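PDB 5HUS: trehalose synthase regulatory protein from Candida albicans, which probably regulates trehalose synthesis as a subunit of the trehalose synthase complex, through a C-terminal domain of the trehalose-phosphatase family in the HAD clan. Local coordinates for residues His181-His185 against Val195-Gln199; Ser75-Arg79 against Leu145-Arg150; Leu129-Lys133 against Glu170-Ile175; Ser201-Arg206 against Ala258-Tyr262. All coordinates share one frame. Numbering follows the deposited sequence.

Interaction 1 of 4, residues His181-His185 against Val195-Gln199; sequences HNGVH and VQKDQ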
loop_
_atom_site.group_PDB
_atom_site.type_symbol
_atom_site.label_atom_id
_atom_site.label_comp_id
_atom_site.label_asym_id
_atom_site.label_seq_id
_atom_site.Cartn_x
_atom_site.Cartn_y
_atom_site.Cartn_z
ATOM N N HIS A 181 17.756 5.859 12.310
ATOM C CA HIS A 181 18.471 4.677 12.802
ATOM C C HIS A 181 17.519 3.571 13.254
ATOM O O HIS A 181 17.918 2.416 13.366
ATOM C CB HIS A 181 19.413 5.047 13.957
ATOM C CG HIS A 181 18.705 5.441 15.214
ATOM N ND1 HIS A 181 18.399 6.750 15.513
ATOM C CD2 HIS A 181 18.245 4.701 16.251
ATOM C CE1 HIS A 181 17.788 6.801 16.684
ATOM N NE2 HIS A 181 17.677 5.571 17.151
ATOM N N ASN A 182 16.267 3.930 13.521
ATOM C CA ASN A 182 15.256 2.947 13.897
ATOM C C ASN A 182 14.538 2.342 12.692
ATOM O O ASN A 182 13.599 1.571 12.852
ATOM C CB ASN A 182 14.220 3.580 14.826
ATOM C CG ASN A 182 14.797 3.945 16.176
ATOM O OD1 ASN A 182 15.639 3.228 16.717
ATOM N ND2 ASN A 182 14.344 5.063 16.730
ATOM N N GLY A 183 14.973 2.707 11.493
ATOM C CA GLY A 183 14.309 2.256 10.278
ATOM C C GLY A 183 12.982 2.961 10.067
ATOM O O GLY A 183 12.031 2.380 9.541
ATOM N N VAL A 184 12.918 4.220 10.492
ATOM C CA VAL A 184 11.715 5.035 10.358
ATOM C C VAL A 184 12.049 6.318 9.599
ATOM O O VAL A 184 13.078 6.935 9.855
ATOM C CB VAL A 184 11.115 5.378 11.740
ATOM C CG1 VAL A 184 9.995 6.404 11.616
ATOM C CG2 VAL A 184 10.627 4.112 12.428
ATOM N N HIS A 185 11.197 6.706 8.653
ATOM C CA HIS A 185 11.432 7.928 7.892
ATOM C C HIS A 185 10.161 8.742 7.712
ATOM O O HIS A 185 9.061 8.196 7.725
ATOM C CB HIS A 185 12.024 7.611 6.519
ATOM C CG HIS A 185 13.493 7.323 6.549
ATOM N ND1 HIS A 185 13.999 6.046 6.673
ATOM C CD2 HIS A 185 14.564 8.148 6.476
ATOM C CE1 HIS A 185 15.320 6.096 6.672
ATOM N NE2 HIS A 185 15.688 7.360 6.552
ATOM N N VAL A 195 4.898 9.601 8.382
ATOM C CA VAL A 195 5.969 8.915 9.101
ATOM C C VAL A 195 5.648 7.421 9.144
ATOM O O VAL A 195 4.583 7.027 9.645
ATOM C CB VAL A 195 6.139 9.481 10.539
ATOM C CG1 VAL A 195 7.366 8.864 11.224
ATOM C CG2 VAL A 195 6.242 10.996 10.503
ATOM N N GLN A 196 6.533 6.596 8.583
ATOM C CA GLN A 196 6.305 5.153 8.591
ATOM C C GLN A 196 7.598 4.351 8.634
ATOM O O GLN A 196 8.694 4.877 8.383
ATOM C CB GLN A 196 5.471 4.718 7.363
ATOM C CG GLN A 196 6.219 4.801 6.072
ATOM C CD GLN A 196 5.464 4.162 4.911
ATOM O OE1 GLN A 196 6.059 3.686 3.947
ATOM N NE2 GLN A 196 4.152 4.165 4.997
ATOM N N LYS A 197 7.439 3.073 8.965
ATOM C CA LYS A 197 8.529 2.110 8.934
ATOM C C LYS A 197 9.045 1.916 7.514
ATOM O O LYS A 197 8.266 1.777 6.567
ATOM C CB LYS A 197 8.071 0.766 9.506
ATOM C CG LYS A 197 8.616 0.441 10.883
ATOM C CD LYS A 197 10.126 0.273 10.845
ATOM C CE LYS A 197 10.576 -1.022 11.503
ATOM N NZ LYS A 197 11.942 -0.901 12.082
ATOM N N ASP A 198 10.366 1.889 7.369
ATOM C CA ASP A 198 10.994 1.699 6.062
ATOM C C ASP A 198 10.526 0.433 5.355
ATOM O O ASP A 198 10.500 -0.645 5.951
ATOM C CB ASP A 198 12.522 1.647 6.203
ATOM C CG ASP A 198 13.116 2.977 6.588
ATOM O OD1 ASP A 198 12.359 3.970 6.688
ATOM O OD2 ASP A 198 14.347 3.034 6.776
ATOM N N GLN A 199 10.166 0.586 4.078
ATOM C CA GLN A 199 9.778 -0.520 3.208
ATOM C C GLN A 199 8.671 -1.408 3.785
ATOM O O GLN A 199 8.598 -2.591 3.473
ATOM C CB GLN A 199 11.009 -1.375 2.864
ATOM C CG GLN A 199 12.010 -0.659 1.958
ATOM C CD GLN A 199 13.192 -1.532 1.552
ATOM O OE1 GLN A 199 13.613 -2.420 2.292
ATOM N NE2 GLN A 199 13.729 -1.275 0.366
#

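Interaction 2 of 4, residues Ser75-Arg79 against Leu145-Arg150; sequences SYLQR and LDATVR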
loop_
_atom_site.group_PDB
_atom_site.type_symbol
_atom_site.label_atom_id
_atom_site.label_comp_id
_atom_site.label_asym_id
_atom_site.label_seq_id
_atom_site.Cartn_x
_atom_site.Cartn_y
_atom_site.Cartn_z
ATOM N N SER A 75 -3.961 -0.188 1.654
ATOM C CA SER A 75 -4.594 1.057 2.086
ATOM C C SER A 75 -3.810 1.695 3.215
ATOM O O SER A 75 -3.209 0.991 4.031
ATOM C CB SER A 75 -6.030 0.784 2.538
ATOM O OG SER A 75 -6.620 1.929 3.142
ATOM N N TYR A 76 -3.827 3.024 3.269
ATOM C CA TYR A 76 -3.230 3.752 4.390
ATOM C C TYR A 76 -4.104 3.727 5.635
ATOM O O TYR A 76 -3.646 4.087 6.719
ATOM C CB TYR A 76 -2.962 5.213 4.019
ATOM C CG TYR A 76 -1.737 5.427 3.169
ATOM C CD1 TYR A 76 -0.466 5.355 3.722
ATOM C CD2 TYR A 76 -1.852 5.718 1.818
ATOM C CE1 TYR A 76 0.659 5.553 2.943
ATOM C CE2 TYR A 76 -0.739 5.920 1.033
ATOM C CZ TYR A 76 0.514 5.837 1.599
ATOM O OH TYR A 76 1.627 6.038 0.816
ATOM N N LEU A 77 -5.357 3.308 5.480
ATOM C CA LEU A 77 -6.322 3.389 6.573
ATOM C C LEU A 77 -6.025 2.412 7.707
ATOM O O LEU A 77 -5.412 1.365 7.504
ATOM C CB LEU A 77 -7.736 3.152 6.046
ATOM C CG LEU A 77 -8.232 4.147 5.000
ATOM C CD1 LEU A 77 -9.620 3.754 4.526
ATOM C CD2 LEU A 77 -8.248 5.575 5.543
ATOM N N GLN A 78 -6.472 2.763 8.909
ATOM C CA GLN A 78 -6.238 1.917 10.063
ATOM C C GLN A 78 -7.167 0.710 10.054
ATOM O O GLN A 78 -8.201 0.702 9.370
ATOM C CB GLN A 78 -6.409 2.716 11.358
ATOM C CG GLN A 78 -7.839 3.129 11.680
ATOM C CD GLN A 78 -7.904 4.040 12.899
ATOM O OE1 GLN A 78 -7.576 3.631 14.011
ATOM N NE2 GLN A 78 -8.311 5.287 12.686
ATOM N N ARG A 79 -6.771 -0.312 10.806
ATOM C CA ARG A 79 -7.497 -1.573 10.851
ATOM C C ARG A 79 -8.979 -1.372 11.129
ATOM O O ARG A 79 -9.831 -1.924 10.421
ATOM C CB ARG A 79 -6.894 -2.489 11.910
ATOM C CG ARG A 79 -5.554 -3.095 11.508
ATOM C CD ARG A 79 -4.902 -3.782 12.686
ATOM N NE ARG A 79 -4.483 -2.809 13.685
ATOM C CZ ARG A 79 -4.022 -3.124 14.890
ATOM N NH1 ARG A 79 -3.907 -4.400 15.247
ATOM N NH2 ARG A 79 -3.663 -2.164 15.731
ATOM N N LEU A 145 -2.327 7.243 13.765
ATOM C CA LEU A 145 -2.935 5.922 13.674
ATOM C C LEU A 145 -2.163 4.985 14.616
ATOM O O LEU A 145 -1.531 5.456 15.564
ATOM C CB LEU A 145 -2.948 5.437 12.223
ATOM C CG LEU A 145 -3.707 6.372 11.263
ATOM C CD1 LEU A 145 -3.823 5.800 9.852
ATOM C CD2 LEU A 145 -5.097 6.720 11.812
ATOM N N ASP A 146 -2.201 3.676 14.384
ATOM C CA ASP A 146 -1.561 2.758 15.326
ATOM C C ASP A 146 -0.068 2.583 15.053
ATOM O O ASP A 146 0.710 2.327 15.978
ATOM C CB ASP A 146 -2.258 1.396 15.313
ATOM C CG ASP A 146 -3.701 1.479 15.782
ATOM O OD1 ASP A 146 -4.018 2.397 16.564
ATOM O OD2 ASP A 146 -4.517 0.637 15.358
ATOM N N ALA A 147 0.333 2.737 13.791
ATOM C CA ALA A 147 1.725 2.510 13.396
ATOM C C ALA A 147 2.216 3.536 12.380
ATOM O O ALA A 147 3.293 3.382 11.802
ATOM C CB ALA A 147 1.890 1.097 12.836
ATOM N N THR A 148 1.424 4.579 12.157
ATOM C CA THR A 148 1.823 5.654 11.263
ATOM C C THR A 148 1.357 6.976 11.839
ATOM O O THR A 148 0.401 7.022 12.614
ATOM C CB THR A 148 1.254 5.467 9.826
ATOM O OG1 THR A 148 -0.130 5.129 9.896
ATOM C CG2 THR A 148 1.968 4.354 9.102
ATOM N N VAL A 149 2.061 8.046 11.493
ATOM C CA VAL A 149 1.666 9.384 11.911
ATOM C C VAL A 149 1.690 10.276 10.681
ATOM O O VAL A 149 2.621 10.206 9.873
ATOM C CB VAL A 149 2.593 9.957 13.010
ATOM C CG1 VAL A 149 2.103 11.330 13.462
ATOM C CG2 VAL A 149 2.684 8.998 14.206
ATOM N N ARG A 150 0.659 11.098 10.526
ATOM C CA ARG A 150 0.601 12.000 9.383
ATOM C C ARG A 150 0.413 13.444 9.841
ATOM O O ARG A 150 -0.494 13.755 10.611
ATOM C CB ARG A 150 -0.516 11.585 8.422
ATOM C CG ARG A 150 -0.403 12.235 7.051
ATOM C CD ARG A 150 -1.452 11.709 6.074
ATOM N NE ARG A 150 -1.197 10.337 5.642
ATOM C CZ ARG A 150 -0.755 10.004 4.433
ATOM N NH1 ARG A 150 -0.515 10.942 3.526
ATOM N NH2 ARG A 150 -0.555 8.730 4.125
HETATM O O HOH W 1 -1.082 4.933 7.157
HETATM O O HOH W 2 -7.207 0.423 14.161
HETATM O O HOH W 3 -4.489 -0.000 12.547
#

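Interaction 3 of 4, residues Leu129-Lys133 against Glu170-Ile175; sequences LVESK and ETIQHI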
loop_
_atom_site.group_PDB
_atom_site.type_symbol
_atom_site.label_atom_id
_atom_site.label_comp_id
_atom_site.label_asym_id
_atom_site.label_seq_id
_atom_site.Cartn_x
_atom_site.Cartn_y
_atom_site.Cartn_z
ATOM N N LEU A 129 6.312 14.945 18.868
ATOM C CA LEU A 129 7.084 15.790 17.966
ATOM C C LEU A 129 6.165 16.472 16.948
ATOM O O LEU A 129 6.216 17.691 16.771
ATOM C CB LEU A 129 8.165 14.960 17.265
ATOM C CG LEU A 129 9.260 15.646 16.442
ATOM C CD1 LEU A 129 10.471 14.736 16.339
ATOM C CD2 LEU A 129 8.771 16.021 15.046
ATOM N N VAL A 130 5.312 15.690 16.293
ATOM C CA VAL A 130 4.396 16.240 15.298
ATOM C C VAL A 130 3.430 17.244 15.924
ATOM O O VAL A 130 3.144 18.290 15.336
ATOM C CB VAL A 130 3.595 15.129 14.590
ATOM C CG1 VAL A 130 2.542 15.730 13.669
ATOM C CG2 VAL A 130 4.539 14.227 13.807
ATOM N N GLU A 131 2.951 16.945 17.127
ATOM C CA GLU A 131 1.995 17.831 17.788
ATOM C C GLU A 131 2.622 19.190 18.108
ATOM O O GLU A 131 1.947 20.216 18.038
ATOM C CB GLU A 131 1.440 17.174 19.057
ATOM C CG GLU A 131 0.317 16.174 18.775
ATOM C CD GLU A 131 -0.153 15.437 20.016
ATOM O OE1 GLU A 131 0.599 15.393 21.013
ATOM O OE2 GLU A 131 -1.277 14.899 19.992
ATOM N N SER A 132 3.915 19.194 18.424
ATOM C CA SER A 132 4.630 20.437 18.712
ATOM C C SER A 132 4.792 21.296 17.458
ATOM O O SER A 132 4.877 22.521 17.545
ATOM C CB SER A 132 6.002 20.148 19.328
ATOM O OG SER A 132 6.919 19.672 18.356
ATOM N N LYS A 133 4.843 20.652 16.296
ATOM C CA LYS A 133 4.879 21.374 15.031
ATOM C C LYS A 133 3.519 21.995 14.748
ATOM O O LYS A 133 3.431 23.113 14.241
ATOM C CB LYS A 133 5.274 20.452 13.875
ATOM C CG LYS A 133 6.603 19.740 14.055
ATOM C CD LYS A 133 7.755 20.720 14.205
ATOM C CE LYS A 133 9.085 19.982 14.298
ATOM N NZ LYS A 133 10.225 20.916 14.514
ATOM N N GLU A 170 11.144 21.136 7.223
ATOM C CA GLU A 170 11.894 21.210 8.470
ATOM C C GLU A 170 11.586 19.996 9.343
ATOM O O GLU A 170 12.478 19.405 9.957
ATOM C CB GLU A 170 11.553 22.511 9.205
ATOM C CG GLU A 170 12.425 22.823 10.397
ATOM C CD GLU A 170 11.990 22.098 11.655
ATOM O OE1 GLU A 170 10.767 21.961 11.876
ATOM O OE2 GLU A 170 12.878 21.659 12.420
ATOM N N THR A 171 10.307 19.634 9.378
ATOM C CA THR A 171 9.821 18.511 10.167
ATOM C C THR A 171 10.353 17.182 9.648
ATOM O O THR A 171 10.718 16.297 10.427
ATOM C CB THR A 171 8.281 18.489 10.177
ATOM O OG1 THR A 171 7.797 19.707 10.759
ATOM C CG2 THR A 171 7.760 17.307 10.980
ATOM N N ILE A 172 10.403 17.044 8.327
ATOM C CA ILE A 172 11.002 15.868 7.706
ATOM C C ILE A 172 12.462 15.684 8.138
ATOM O O ILE A 172 12.878 14.576 8.489
ATOM C CB ILE A 172 10.918 15.956 6.173
ATOM C CG1 ILE A 172 9.472 15.730 5.720
ATOM C CG2 ILE A 172 11.839 14.934 5.530
ATOM C CD1 ILE A 172 9.253 15.970 4.253
ATOM N N GLN A 173 13.235 16.768 8.126
ATOM C CA GLN A 173 14.638 16.696 8.538
ATOM C C GLN A 173 14.761 16.326 10.012
ATOM O O GLN A 173 15.592 15.495 10.383
ATOM C CB GLN A 173 15.359 18.022 8.269
ATOM C CG GLN A 173 16.807 18.033 8.757
ATOM C CD GLN A 173 17.594 19.222 8.241
ATOM O OE1 GLN A 173 17.068 20.059 7.502
ATOM N NE2 GLN A 173 18.865 19.303 8.625
ATOM N N HIS A 174 13.929 16.950 10.841
ATOM C CA HIS A 174 13.881 16.696 12.284
ATOM C C HIS A 174 13.601 15.216 12.575
ATOM O O HIS A 174 14.369 14.549 13.274
ATOM C CB HIS A 174 12.817 17.602 12.920
ATOM C CG HIS A 174 12.719 17.505 14.414
ATOM N ND1 HIS A 174 11.924 18.357 15.155
ATOM C CD2 HIS A 174 13.296 16.665 15.304
ATOM C CE1 HIS A 174 12.018 18.043 16.434
ATOM N NE2 HIS A 174 12.845 17.019 16.552
ATOM N N ILE A 175 12.506 14.702 12.026
ATOM C CA ILE A 175 12.145 13.302 12.227
ATOM C C ILE A 175 13.190 12.334 11.673
ATOM O O ILE A 175 13.537 11.344 12.322
ATOM C CB ILE A 175 10.774 12.999 11.593
ATOM C CG1 ILE A 175 9.684 13.759 12.347
ATOM C CG2 ILE A 175 10.490 11.504 11.599
ATOM C CD1 ILE A 175 8.351 13.792 11.630
#

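Interaction 4 of 4, residues Ser201-Arg206 against Ala258-Tyr262; sequences SLKAIR and ANYEY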
loop_
_atom_site.group_PDB
_atom_site.type_symbol
_atom_site.label_atom_id
_atom_site.label_comp_id
_atom_site.label_asym_id
_atom_site.label_seq_id
_atom_site.Cartn_x
_atom_site.Cartn_y
_atom_site.Cartn_z
ATOM N N SER A 201 5.513 -1.443 3.137
ATOM C CA SER A 201 4.598 -1.916 2.089
ATOM C C SER A 201 5.227 -3.072 1.319
ATOM O O SER A 201 4.551 -4.031 0.948
ATOM C CB SER A 201 4.209 -0.780 1.131
ATOM O OG SER A 201 5.330 -0.306 0.410
ATOM N N LEU A 202 6.535 -2.985 1.092
ATOM C CA LEU A 202 7.257 -4.062 0.415
ATOM C C LEU A 202 7.227 -5.330 1.251
ATOM O O LEU A 202 7.017 -6.423 0.728
ATOM C CB LEU A 202 8.709 -3.658 0.135
ATOM C CG LEU A 202 9.030 -2.799 -1.093
ATOM C CD1 LEU A 202 8.364 -1.445 -1.042
ATOM C CD2 LEU A 202 10.540 -2.640 -1.222
ATOM N N LYS A 203 7.435 -5.185 2.554
ATOM C CA LYS A 203 7.441 -6.337 3.448
ATOM C C LYS A 203 6.059 -6.982 3.534
ATOM O O LYS A 203 5.951 -8.205 3.634
ATOM C CB LYS A 203 7.939 -5.930 4.838
ATOM C CG LYS A 203 9.393 -5.475 4.821
ATOM C CD LYS A 203 9.945 -5.230 6.214
ATOM C CE LYS A 203 11.402 -4.799 6.143
ATOM N NZ LYS A 203 11.994 -4.578 7.503
ATOM N N ALA A 204 5.005 -6.169 3.477
ATOM C CA ALA A 204 3.649 -6.707 3.499
ATOM C C ALA A 204 3.332 -7.468 2.215
ATOM O O ALA A 204 2.722 -8.532 2.255
ATOM C CB ALA A 204 2.629 -5.592 3.721
ATOM N N ILE A 205 3.745 -6.918 1.079
ATOM C CA ILE A 205 3.528 -7.585 -0.194
ATOM C C ILE A 205 4.267 -8.923 -0.192
ATOM O O ILE A 205 3.713 -9.950 -0.576
ATOM C CB ILE A 205 3.986 -6.712 -1.380
ATOM C CG1 ILE A 205 3.027 -5.522 -1.540
ATOM C CG2 ILE A 205 4.032 -7.554 -2.679
ATOM C CD1 ILE A 205 3.470 -4.490 -2.554
ATOM N N ARG A 206 5.505 -8.911 0.292
ATOM C CA ARG A 206 6.295 -10.135 0.372
ATOM C C ARG A 206 5.627 -11.161 1.280
ATOM O O ARG A 206 5.615 -12.346 0.973
ATOM C CB ARG A 206 7.711 -9.832 0.870
ATOM C CG ARG A 206 8.553 -11.084 1.089
ATOM C CD ARG A 206 9.978 -10.737 1.511
ATOM N NE ARG A 206 10.039 -10.098 2.821
ATOM C CZ ARG A 206 11.162 -9.671 3.391
ATOM N NH1 ARG A 206 12.324 -9.818 2.766
ATOM N NH2 ARG A 206 11.123 -9.095 4.587
ATOM N N ALA A 258 8.241 2.364 -5.224
ATOM C CA ALA A 258 8.983 1.290 -4.577
ATOM C C ALA A 258 8.273 -0.038 -4.797
ATOM O O ALA A 258 8.917 -1.059 -5.032
ATOM C CB ALA A 258 9.162 1.561 -3.096
ATOM N N ASN A 259 6.945 -0.022 -4.722
ATOM C CA ASN A 259 6.170 -1.232 -4.981
ATOM C C ASN A 259 6.262 -1.688 -6.438
ATOM O O ASN A 259 6.361 -2.885 -6.701
ATOM C CB ASN A 259 4.707 -1.022 -4.578
ATOM C CG ASN A 259 4.535 -0.854 -3.076
ATOM O OD1 ASN A 259 5.378 -1.292 -2.295
ATOM N ND2 ASN A 259 3.442 -0.216 -2.665
ATOM N N TYR A 260 6.222 -0.750 -7.386
ATOM C CA TYR A 260 6.343 -1.122 -8.802
ATOM C C TYR A 260 7.682 -1.798 -9.054
ATOM O O TYR A 260 7.757 -2.850 -9.682
ATOM C CB TYR A 260 6.217 0.092 -9.734
ATOM C CG TYR A 260 4.871 0.766 -9.726
ATOM C CD1 TYR A 260 3.695 0.029 -9.748
ATOM C CD2 TYR A 260 4.779 2.149 -9.687
ATOM C CE1 TYR A 260 2.457 0.663 -9.742
ATOM C CE2 TYR A 260 3.558 2.786 -9.671
ATOM C CZ TYR A 260 2.404 2.044 -9.695
ATOM O OH TYR A 260 1.197 2.696 -9.674
ATOM N N GLU A 261 8.744 -1.173 -8.567
ATOM C CA GLU A 261 10.082 -1.719 -8.763
ATOM C C GLU A 261 10.215 -3.108 -8.142
ATOM O O GLU A 261 10.832 -4.000 -8.732
ATOM C CB GLU A 261 11.125 -0.761 -8.187
ATOM C CG GLU A 261 11.229 0.547 -8.956
ATOM C CD GLU A 261 12.182 1.533 -8.308
ATOM O OE1 GLU A 261 12.968 1.115 -7.439
ATOM O OE2 GLU A 261 12.142 2.730 -8.667
ATOM N N TYR A 262 9.620 -3.301 -6.967
ATOM C CA TYR A 262 9.667 -4.605 -6.306
ATOM C C TYR A 262 8.902 -5.674 -7.085
ATOM O O TYR A 262 9.416 -6.771 -7.315
ATOM C CB TYR A 262 9.119 -4.514 -4.874
ATOM C CG TYR A 262 9.048 -5.860 -4.175
ATOM C CD1 TYR A 262 10.163 -6.691 -4.109
ATOM C CD2 TYR A 262 7.871 -6.304 -3.590
ATOM C CE1 TYR A 262 10.102 -7.927 -3.481
ATOM C CE2 TYR A 262 7.799 -7.533 -2.955
ATOM C CZ TYR A 262 8.919 -8.344 -2.905
ATOM O OH TYR A 262 8.856 -9.566 -2.273
#

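Interaction 1 of 4, residues His181-His185 against Val195-Gln199
This contact is the open end of a β-hairpin: His181-His185 leads from the end of helix 161-179 into strand 184-189, while Val195-Gln199 finishes strand 192-197 and runs on to helix 200-213. The two chains pair antiparallel. His185 and Gln196 form a hydrogen-bonded pair, His185 N donating to Gln196 O at 3.1 Å and Gln196 N to His185 O at 3.1 Å, and Val184 faces Lys197 as a non-hydrogen-bonded pair. Beyond it, Asp198 N donates to Gly183 O (2.8 Å), so the backbone ladder outlasts the strand by one residue. Gly183 turns the chain with a positive phi of 73°; a β-carbon there would crowd Lys197 NZ, which donates to Asn182 O (3.1 Å). Side chains add a second layer of bonds. His185 ND1 gives a short 2.6 Å hydrogen bond to Asp198 OD1, and His185 NE2 is held by Glu180, so the imidazole links the helix end to the strand exit. Elsewhere, Val184 CG1 meets Val195 CG1 at 3.6 Å, and both valines pack against helices 116-136 and 161-179. A helix followed by a hairpin, the second such unit in this four-stranded antiparallel sheet, is consistent with the α/β cap of trehalose-phosphatase-like HAD proteins, and Lys197-Gln199 forms one of its connections back to the core.

Interaction 2 of 4, residues Ser75-Arg79 against Leu145-Arg150
A cation-π contact and a salt bridge hold a loop to a hairpin turn and the strand after it, with no backbone hydrogen bond between them. The Arg150 guanidinium lies over one face of the Tyr76 ring, its CZ 4.8 Å from the centroid, while Arg150 NH1 is bonded to Ser192. At the other end, Arg79 NH2 pairs with Asp146 OD2 at 3.0 Å. Water 3 reinforces that ion pair: it accepts from Arg79 N (2.9 Å) and Arg79 NE (3.0 Å) and lies 2.9 Å from Asp146 OD2. Between these ends, Leu145 CD1 touches Tyr76 O and Leu145 CD2 touches Gln78 NE2, both at 3.6 Å, and water 1 donates to Tyr76 O (2.7 Å) and Thr148 OG1 (2.9 Å). Glu97 accepts from the turn at Asp146 and Ala147. Ser75 OG accepts from Leu77 N (3.0 Å), an ST turn directly after strand 69-74, where HAD phosphatases carry motif II; here that loop meets a hairpin turn of the probable cap, as at a HAD core-cap interface.

Interaction 3 of 4, residues Leu129-Lys133 against Glu170-Ile175
Glu170 opens the contact between two nearly antiparallel helices, whose short axes run at 157° to each other and come within 11.2 Å. Its carboxylate reaches across from an exposed position, and OE1 of Glu170 forms a salt bridge with NZ of Lys133 at 2.9 Å. Next, Thr171 lies beside the lysine chain: Thr171 OG1 approaches Lys133 CG at 3.5 Å, while its hydroxyl is hydrogen-bonded to Thr167 O one turn back in its own helix. Thr171 CG2 also comes within 4.4 Å of Leu129 CD2. Ile172 and Gln173 face other directions. One turn after Glu170, His174 supplies the second partner of the lysine, His174 ND1 accepting from Lys133 NZ at 3.1 Å, so a single ammonium group joins two successive turns of the opposing helix. The same imidazole offers a face to Leu129 CD1, 3.6 Å from the His174 centroid, a CH-π contact. Ile175 completes the row with purely apolar contacts: its CG1 meets Leu129 CD2 at 3.6 Å and its CD1 meets Val130 CG2 at 4.4 Å. Polarity thus gives way to hydrophobic packing from the lysine to the isoleucine. Beneath the pair lies the four-stranded antiparallel sheet, with Val130 on Val149 and Phe151, Lys133 and Thr171 on Phe151, and Ile175 on Ala186 and Val195; helices 116-136 and 161-179 therefore lie side by side across strands 149-152, 192-197 and 184-189.

Interaction 4 of 4, residues Ser201-Arg206 against Ala258-Tyr262
Tyr262, Leu202 and Asn259 account for most of the surface buried between these two helices, which cross at -39° with their short axes 10.1 Å apart. Tyr262 reaches along the partner helix: the edge of its ring meets Ile205, with Tyr262 CE2 3.8 Å from Ile205 CG2, and its OH packs on Arg206 CB at 3.4 Å. The guanidinium of Arg206 turns elsewhere, to Gln230 O and a salt bridge with Asp235. Leu202 wedges in beside the tyrosine. Its CG lies 4.2 Å from Tyr262 CB, and its CD1 touches Ala258 CB at 3.7 Å and Asn259 OD1 at 3.2 Å. Leu202 and Asn259 also mark the closest backbone approach, CA to CA 6.2 Å. Asn259 supplies the polar element in an otherwise largely apolar contact: Ser201 OG donates to Asn259 OD1 at 2.9 Å, and Asn259 ND2 bonds to Tyr248 OH, so the amide links helix 200-213 to strand 243-250. Helix 254-265 is the connecting helix of a β-α-β unit between the neighbouring parallel strands 243-250 and 272-278, and helix 200-213, entered directly from strand 192-197, packs against it.

How the interactions relate
From the N terminus, interaction 2 opens first, at the end of core strand 69-74, and closes after a 65-residue gap in the hairpin turn at 145-150. Interaction 3 starts within that span, at 129-133, but finishes beyond it at 170-175, so the two cross; Val149 and Val130 bring them into contact. Interaction 1 follows in series as a local hairpin closure. It adjoins both: Val195 N probably bonds to Val149 O (2.8 Å), and Val195 packs on Ile175. Interaction 4 then closes a 51-residue excursion within the core, about 27 Å from interaction 3 between centres. Interactions 1 and 3 lie within the probable cap, interaction 2 joins it to the core sheet, and Asp198-Ser201 leads into interaction 4.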